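PDB 7JRM: F5/8 type C domain protein from Clostridium perfringens, which probably binds host mucin glycans through a calcium-containing carbohydrate-binding module, as part of ZmpB, an O-glycopeptidase that hydrolyses mucin glycoproteins. Local coordinates for residues R154-A157 with D158-V161; Y229-S232 with E233-A237; K434-S438 with G439-V443. One frame throughout, in Å; residues are numbered along the deposited sequence.

Contact 1: R154-A157 with D158-V161; sequences RHVA and DKKV
V156 and K159 meet round a tight turn, their side chains crossing at about a right angle. The branch point of the valine does the touching: V156 CB lies 3.6 Å from K159 CG, while V156 CG1 reaches the same K159 CG at 4.0 Å. On the lysine it is the root of the chain that packs. With K159 CG beside its own backbone N the first methylenes lie over V156, and the bend at the next bond (chi2 -49°) swings the rest of the chain clear. Its ammonium end then reaches W213, with which it makes a cation-pi contact. Beneath this apolar crossing the backbone closes a type I beta turn from V156 to K159. K159 N donates to V156 O at 3.1 Å, fairly straight at hydrogen but striking the oxygen from well above the carbonyl plane. D158, one of the two middle residues, has CG set between its own backbone N and carbonyl carbon (chi1 50°). Its carboxylate is carried back toward the preceding peptide, and D158 OD2 stands 4.2 Å from H155 O, a near approach without a bond. A water links A157 O and K160 N: it donates to A157 O at 2.5 Å and accepts from K160 N at 3.2 Å. The turn overlaps the end of a short 3-10 segment, where A157 N bonds to R154 O. V156 is buried and also touches S162, whereas A157 and D158 face solvent. Two overlapping bends thus fold the loop between strands 145-152 and 163-170 of the NPCBM/NEW2 module, and the V156 side chain lies about 10 Å from the bound calcium ion; the arrangement is that of a type I turn packed across its two end residues, in a loop leading to calcium-site residue S163.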
loop_
_atom_site.group_PDB
_atom_site.type_symbol
_atom_site.label_atom_id
_atom_site.label_comp_id
_atom_site.label_asym_id
_atom_site.label_seq_id
_atom_site.Cartn_x
_atom_site.Cartn_y
_atom_site.Cartn_z
ATOM N N ARG A 154 -2.817 -36.612 -23.305
ATOM C CA ARG A 154 -1.554 -37.325 -23.454
ATOM C C ARG A 154 -1.681 -38.826 -23.229
ATOM O O ARG A 154 -0.718 -39.554 -23.495
ATOM C CB ARG A 154 -0.512 -36.747 -22.493
ATOM C CG ARG A 154 -0.052 -35.340 -22.848
ATOM C CD ARG A 154 0.204 -35.201 -24.342
ATOM N NE ARG A 154 1.372 -35.963 -24.774
ATOM C CZ ARG A 154 1.867 -35.934 -26.008
ATOM N NH1 ARG A 154 2.934 -36.659 -26.316
ATOM N NH2 ARG A 154 1.294 -35.178 -26.935
ATOM N N HIS A 155 -2.831 -39.310 -22.753
ATOM C CA HIS A 155 -3.000 -40.742 -22.535
ATOM C C HIS A 155 -2.975 -41.533 -23.838
ATOM O O HIS A 155 -2.675 -42.732 -23.815
ATOM C CB HIS A 155 -4.307 -41.007 -21.782
ATOM C CG HIS A 155 -4.637 -42.458 -21.625
ATOM N ND1 HIS A 155 -4.122 -43.233 -20.607
ATOM C CD2 HIS A 155 -5.433 -43.275 -22.354
ATOM C CE1 HIS A 155 -4.584 -44.466 -20.718
ATOM N NE2 HIS A 155 -5.383 -44.518 -21.770
ATOM N N VAL A 156 -3.269 -40.892 -24.967
ATOM C CA VAL A 156 -3.295 -41.574 -26.256
ATOM C C VAL A 156 -2.096 -41.146 -27.092
ATOM O O VAL A 156 -2.169 -41.099 -28.325
ATOM C CB VAL A 156 -4.614 -41.299 -27.002
ATOM C CG1 VAL A 156 -5.779 -41.952 -26.274
ATOM C CG2 VAL A 156 -4.842 -39.803 -27.146
ATOM N N ALA A 157 -0.978 -40.844 -26.427
ATOM C CA ALA A 157 0.227 -40.411 -27.127
ATOM C C ALA A 157 0.826 -41.495 -28.013
ATOM O O ALA A 157 1.691 -41.184 -28.839
ATOM C CB ALA A 157 1.276 -39.935 -26.120
ATOM N N ASP A 158 0.394 -42.748 -27.867
ATOM C CA ASP A 158 0.907 -43.854 -28.664
ATOM C C ASP A 158 -0.108 -44.371 -29.678
ATOM O O ASP A 158 0.127 -45.414 -30.297
ATOM C CB ASP A 158 1.356 -44.997 -27.749
ATOM C CG ASP A 158 0.304 -45.370 -26.715
ATOM O OD1 ASP A 158 0.665 -46.012 -25.706
ATOM O OD2 ASP A 158 -0.881 -45.023 -26.905
ATOM N N LYS A 159 -1.221 -43.667 -29.869
ATOM C CA LYS A 159 -2.321 -44.158 -30.689
ATOM C C LYS A 159 -2.261 -43.680 -32.136
ATOM O O LYS A 159 -3.109 -44.087 -32.938
ATOM C CB LYS A 159 -3.658 -43.750 -30.064
ATOM C CG LYS A 159 -3.949 -44.438 -28.740
ATOM C CD LYS A 159 -3.725 -45.939 -28.830
ATOM C CE LYS A 159 -4.103 -46.633 -27.532
ATOM N NZ LYS A 159 -4.177 -48.110 -27.696
ATOM N N LYS A 160 -1.301 -42.817 -32.478
ATOM C CA LYS A 160 -1.032 -42.395 -33.852
ATOM C C LYS A 160 -2.160 -41.578 -34.478
ATOM O O LYS A 160 -1.924 -40.472 -34.977
ATOM C CB LYS A 160 -0.736 -43.610 -34.737
ATOM C CG LYS A 160 0.536 -44.360 -34.380
ATOM C CD LYS A 160 0.740 -45.553 -35.300
ATOM C CE LYS A 160 2.006 -46.320 -34.951
ATOM N NZ LYS A 160 2.039 -46.723 -33.518
ATOM N N VAL A 161 -3.388 -42.110 -34.468
ATOM C CA VAL A 161 -4.457 -41.572 -35.306
ATOM C C VAL A 161 -5.310 -40.519 -34.610
ATOM O O VAL A 161 -6.289 -40.046 -35.204
ATOM C CB VAL A 161 -5.375 -42.706 -35.807
ATOM C CG1 VAL A 161 -4.577 -43.713 -36.619
ATOM C CG2 VAL A 161 -6.068 -43.382 -34.633
HETATM O O HOH W 1 1.550 -41.854 -31.295
#

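Contact 2: Y229-S232 with E233-A237; sequences YDAS and ELNKA
An Asx turn leads into the first turn of helix 232-242, where A231 occupies the N-cap position and meets N235 one helical turn on. N235 N donates to A231 O at 2.8 Å, and K236 N repeats the pattern one residue later with S232 O at 2.9 Å; both are ordinary alpha-helical bonds. The helix itself brings N235 CB to 3.2 Å from A231 O. The chi1 of N235, -108°, lies away from the staggered values and directs the amide nitrogen back toward the cap, with N235 ND2 3.5 Å from A231 O. There a water links N235 ND2 to S232 OG through two weak bonds. The start of the helix is gripped from D230. Its OD1 accepts twice from S232, from S232 OG at 2.9 Å on the syn side and from S232 N at 3.1 Å, the latter arriving from above the carboxylate plane. This negative group beside the helix start would be expected to interact well with the helix dipole. A second water occupies the first turn, donating to D230 O at 2.6 Å and accepting from L234 N at 2.9 Å. Inward, L234 packs on A267, L268 and I276, while K236 turns outward to a salt bridge with E240. The whole is a helix N-terminus reinforced by an Asx turn, opening a three-helix bundle.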
loop_
_atom_site.group_PDB
_atom_site.type_symbol
_atom_site.label_atom_id
_atom_site.label_comp_id
_atom_site.label_asym_id
_atom_site.label_seq_id
_atom_site.Cartn_x
_atom_site.Cartn_y
_atom_site.Cartn_z
ATOM N N TYR A 229 -14.936 -3.441 -9.657
ATOM C CA TYR A 229 -14.365 -2.241 -9.068
ATOM C C TYR A 229 -13.527 -1.532 -10.121
ATOM O O TYR A 229 -13.195 -2.096 -11.167
ATOM C CB TYR A 229 -13.510 -2.570 -7.837
ATOM C CG TYR A 229 -12.237 -3.316 -8.175
ATOM C CD1 TYR A 229 -12.246 -4.690 -8.370
ATOM C CD2 TYR A 229 -11.028 -2.643 -8.309
ATOM C CE1 TYR A 229 -11.088 -5.376 -8.685
ATOM C CE2 TYR A 229 -9.867 -3.319 -8.625
ATOM C CZ TYR A 229 -9.902 -4.685 -8.811
ATOM O OH TYR A 229 -8.747 -5.363 -9.124
ATOM N N ASP A 230 -13.180 -0.280 -9.834
ATOM C CA ASP A 230 -12.278 0.491 -10.681
ATOM C C ASP A 230 -11.376 1.319 -9.783
ATOM O O ASP A 230 -11.865 2.111 -8.971
ATOM C CB ASP A 230 -13.046 1.391 -11.653
ATOM C CG ASP A 230 -12.229 1.750 -12.881
ATOM O OD1 ASP A 230 -10.985 1.773 -12.784
ATOM O OD2 ASP A 230 -12.831 2.011 -13.944
ATOM N N ALA A 231 -10.065 1.134 -9.926
ATOM C CA ALA A 231 -9.079 1.825 -9.111
ATOM C C ALA A 231 -8.422 2.988 -9.841
ATOM O O ALA A 231 -7.467 3.572 -9.319
ATOM C CB ALA A 231 -8.011 0.840 -8.630
ATOM N N SER A 232 -8.916 3.344 -11.030
ATOM C CA SER A 232 -8.271 4.390 -11.819
ATOM C C SER A 232 -8.397 5.754 -11.150
ATOM O O SER A 232 -7.434 6.529 -11.126
ATOM C CB SER A 232 -8.865 4.426 -13.227
ATOM O OG SER A 232 -8.735 3.168 -13.867
ATOM N N GLU A 233 -9.574 6.065 -10.600
ATOM C CA GLU A 233 -9.763 7.362 -9.959
ATOM C C GLU A 233 -8.963 7.465 -8.666
ATOM O O GLU A 233 -8.367 8.511 -8.382
ATOM C CB GLU A 233 -11.249 7.606 -9.692
ATOM C CG GLU A 233 -12.058 7.910 -10.942
ATOM C CD GLU A 233 -11.646 9.213 -11.600
ATOM O OE1 GLU A 233 -11.878 10.284 -11.000
ATOM O OE2 GLU A 233 -11.089 9.165 -12.717
ATOM N N LEU A 234 -8.938 6.393 -7.871
ATOM C CA LEU A 234 -8.147 6.409 -6.645
ATOM C C LEU A 234 -6.657 6.466 -6.954
ATOM O O LEU A 234 -5.901 7.164 -6.268
ATOM C CB LEU A 234 -8.473 5.186 -5.788
ATOM C CG LEU A 234 -7.712 5.101 -4.463
ATOM C CD1 LEU A 234 -7.978 6.340 -3.622
ATOM C CD2 LEU A 234 -8.079 3.840 -3.699
ATOM N N ASN A 235 -6.216 5.736 -7.984
ATOM C CA ASN A 235 -4.819 5.810 -8.401
ATOM C C ASN A 235 -4.454 7.220 -8.846
ATOM O O ASN A 235 -3.346 7.699 -8.575
ATOM C CB ASN A 235 -4.550 4.812 -9.528
ATOM C CG ASN A 235 -3.715 3.633 -9.076
ATOM O OD1 ASN A 235 -2.717 3.795 -8.374
ATOM N ND2 ASN A 235 -4.118 2.433 -9.481
ATOM N N LYS A 236 -5.378 7.900 -9.529
ATOM C CA LYS A 236 -5.115 9.260 -9.987
ATOM C C LYS A 236 -4.971 10.223 -8.814
ATOM O O LYS A 236 -4.083 11.083 -8.817
ATOM C CB LYS A 236 -6.234 9.714 -10.924
ATOM C CG LYS A 236 -5.969 11.034 -11.629
ATOM C CD LYS A 236 -7.111 11.381 -12.572
ATOM C CE LYS A 236 -7.083 12.849 -12.960
ATOM N NZ LYS A 236 -7.447 13.733 -11.819
ATOM N N ALA A 237 -5.834 10.092 -7.804
ATOM C CA ALA A 237 -5.763 10.986 -6.652
ATOM C C ALA A 237 -4.527 10.722 -5.803
ATOM O O ALA A 237 -3.956 11.661 -5.236
ATOM C CB ALA A 237 -7.028 10.851 -5.806
HETATM O O HOH W 2 -11.044 4.445 -8.129
HETATM O O HOH W 3 -6.095 1.744 -12.117
#

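Contact 3: K434-S438 with G439-V443; sequences KDLSS and GLYGV
Y441 reaches back across the bend to L436 and S437, and the close packing all gathers at the far end of its ring. Y441 OH donates to the main-chain S437 O, four residues earlier, at 2.9 Å. That oxygen sits at the ring edge, in the ring plane, and is also 3.2 Å from Y441 CE1; the hydroxyl in turn approaches from above the carbonyl plane. With CG placed beside the backbone N (chi1 -68°), the ring is thrown back over the bend. L436 closes the other part of the grip. The two side chains slide past each other in opposite directions, and L436 CD2 comes to 3.5 Å from Y441 CZ, meeting the ring obliquely. The hydroxyl of the buried Y441 therefore has a polar partner and apolar cover from the same short loop. Together with G439, the spacing Leu-x-x-Gly-x-Tyr and the four-residue bond back make this a tyrosine corner, a motif well known from Greek-key beta proteins. The solvent side is looser: S437, S438 and L440 are exposed. The S437 side chain comes no closer to Y441 OH than 3.8 Å, from CB, and S438 turns its side chain outward, where S438 OG has a weak hydrogen bond to V462 O. G439, at phi 155°, takes a backbone shape open mainly to glycine, since a CB would be jammed against S438 O, and L440 points away from the loop. Around this, Y441 and G439 are tied by backbone bonds to F460 and V462, so strand 440-449 runs beside 452-461; L436 and Y441 both rest on I420 of strand 419-424, the F460 ring meets that of Y441, and V443 packs against F429 and I431 of strand 428-432.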
loop_
_atom_site.group_PDB
_atom_site.type_symbol
_atom_site.label_atom_id
_atom_site.label_comp_id
_atom_site.label_asym_id
_atom_site.label_seq_id
_atom_site.Cartn_x
_atom_site.Cartn_y
_atom_site.Cartn_z
ATOM N N LYS A 434 5.640 24.346 62.953
ATOM C CA LYS A 434 5.344 24.758 64.321
ATOM C C LYS A 434 6.525 24.515 65.253
ATOM O O LYS A 434 6.750 25.297 66.184
ATOM C CB LYS A 434 4.108 24.025 64.837
ATOM C CG LYS A 434 2.819 24.394 64.121
ATOM C CD LYS A 434 1.717 23.389 64.420
ATOM C CE LYS A 434 2.161 21.966 64.116
ATOM N NZ LYS A 434 2.372 21.749 62.657
ATOM N N ASP A 435 7.285 23.447 65.024
ATOM C CA ASP A 435 8.398 23.071 65.883
ATOM C C ASP A 435 9.732 23.635 65.410
ATOM O O ASP A 435 10.774 23.279 65.970
ATOM C CB ASP A 435 8.491 21.546 65.984
ATOM C CG ASP A 435 8.563 20.873 64.624
ATOM O OD1 ASP A 435 8.639 19.627 64.579
ATOM O OD2 ASP A 435 8.540 21.588 63.600
ATOM N N LEU A 436 9.725 24.500 64.401
ATOM C CA LEU A 436 10.958 25.001 63.813
ATOM C C LEU A 436 11.398 26.287 64.497
ATOM O O LEU A 436 10.575 27.149 64.818
ATOM C CB LEU A 436 10.776 25.248 62.315
ATOM C CG LEU A 436 11.183 24.081 61.418
ATOM C CD1 LEU A 436 10.696 24.290 59.988
ATOM C CD2 LEU A 436 12.687 23.885 61.465
ATOM N N SER A 437 12.704 26.408 64.719
ATOM C CA SER A 437 13.259 27.632 65.273
ATOM C C SER A 437 13.154 28.767 64.260
ATOM O O SER A 437 13.105 28.544 63.047
ATOM C CB SER A 437 14.718 27.425 65.680
ATOM O OG SER A 437 14.859 26.293 66.520
ATOM N N SER A 438 13.118 29.994 64.772
ATOM C CA SER A 438 12.977 31.160 63.909
ATOM C C SER A 438 14.220 31.337 63.046
ATOM O O SER A 438 15.348 31.272 63.541
ATOM C CB SER A 438 12.729 32.412 64.750
ATOM O OG SER A 438 11.342 32.669 64.882
ATOM N N GLY A 439 14.011 31.556 61.760
ATOM C CA GLY A 439 15.112 31.760 60.840
ATOM C C GLY A 439 14.711 31.391 59.428
ATOM O O GLY A 439 13.566 31.042 59.147
ATOM N N LEU A 440 15.695 31.476 58.536
ATOM C CA LEU A 440 15.498 31.175 57.125
ATOM C C LEU A 440 15.778 29.703 56.852
ATOM O O LEU A 440 16.709 29.119 57.413
ATOM C CB LEU A 440 16.407 32.049 56.259
ATOM C CG LEU A 440 15.919 32.373 54.845
ATOM C CD1 LEU A 440 14.399 32.428 54.789
ATOM C CD2 LEU A 440 16.528 33.679 54.357
ATOM N N TYR A 441 14.966 29.110 55.980
ATOM C CA TYR A 441 15.099 27.703 55.634
ATOM C C TYR A 441 14.963 27.536 54.129
ATOM O O TYR A 441 14.214 28.264 53.473
ATOM C CB TYR A 441 14.052 26.844 56.353
ATOM C CG TYR A 441 14.258 26.763 57.848
ATOM C CD1 TYR A 441 13.738 27.732 58.694
ATOM C CD2 TYR A 441 14.980 25.720 58.410
ATOM C CE1 TYR A 441 13.927 27.663 60.061
ATOM C CE2 TYR A 441 15.176 25.643 59.775
ATOM C CZ TYR A 441 14.647 26.616 60.595
ATOM O OH TYR A 441 14.840 26.539 61.956
ATOM N N GLY A 442 15.695 26.567 53.590
ATOM C CA GLY A 442 15.660 26.271 52.172
ATOM C C GLY A 442 15.121 24.877 51.919
ATOM O O GLY A 442 15.332 23.959 52.712
ATOM N N VAL A 443 14.415 24.728 50.801
ATOM C CA VAL A 443 13.834 23.455 50.388
ATOM C C VAL A 443 14.463 23.067 49.058
ATOM O O VAL A 443 14.357 23.811 48.076
ATOM C CB VAL A 443 12.304 23.535 50.269
ATOM C CG1 VAL A 443 11.732 22.183 49.868
ATOM C CG2 VAL A 443 11.695 24.015 51.577
#

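How the contacts relate
The three contacts follow one another along an elongated chain without touching. Contact 1 lies in a loop of the calcium-bearing NPCBM/NEW2 module, contact 2 starts the helical part after strand 215-224, and contact 3 enters strand 440-449 of the C-terminal seven-stranded mixed sheet. Their centres are about 51 Å apart from contact 1 to contact 2 and about 76 Å from contact 2 to contact 3. Contacts 1 and 3, about 113 Å apart, lie on opposite sides of the chain's centre, with contact 2 near it. They share no sheet or helix: each shapes a turn or helix start within its own part of a multi-modular protein.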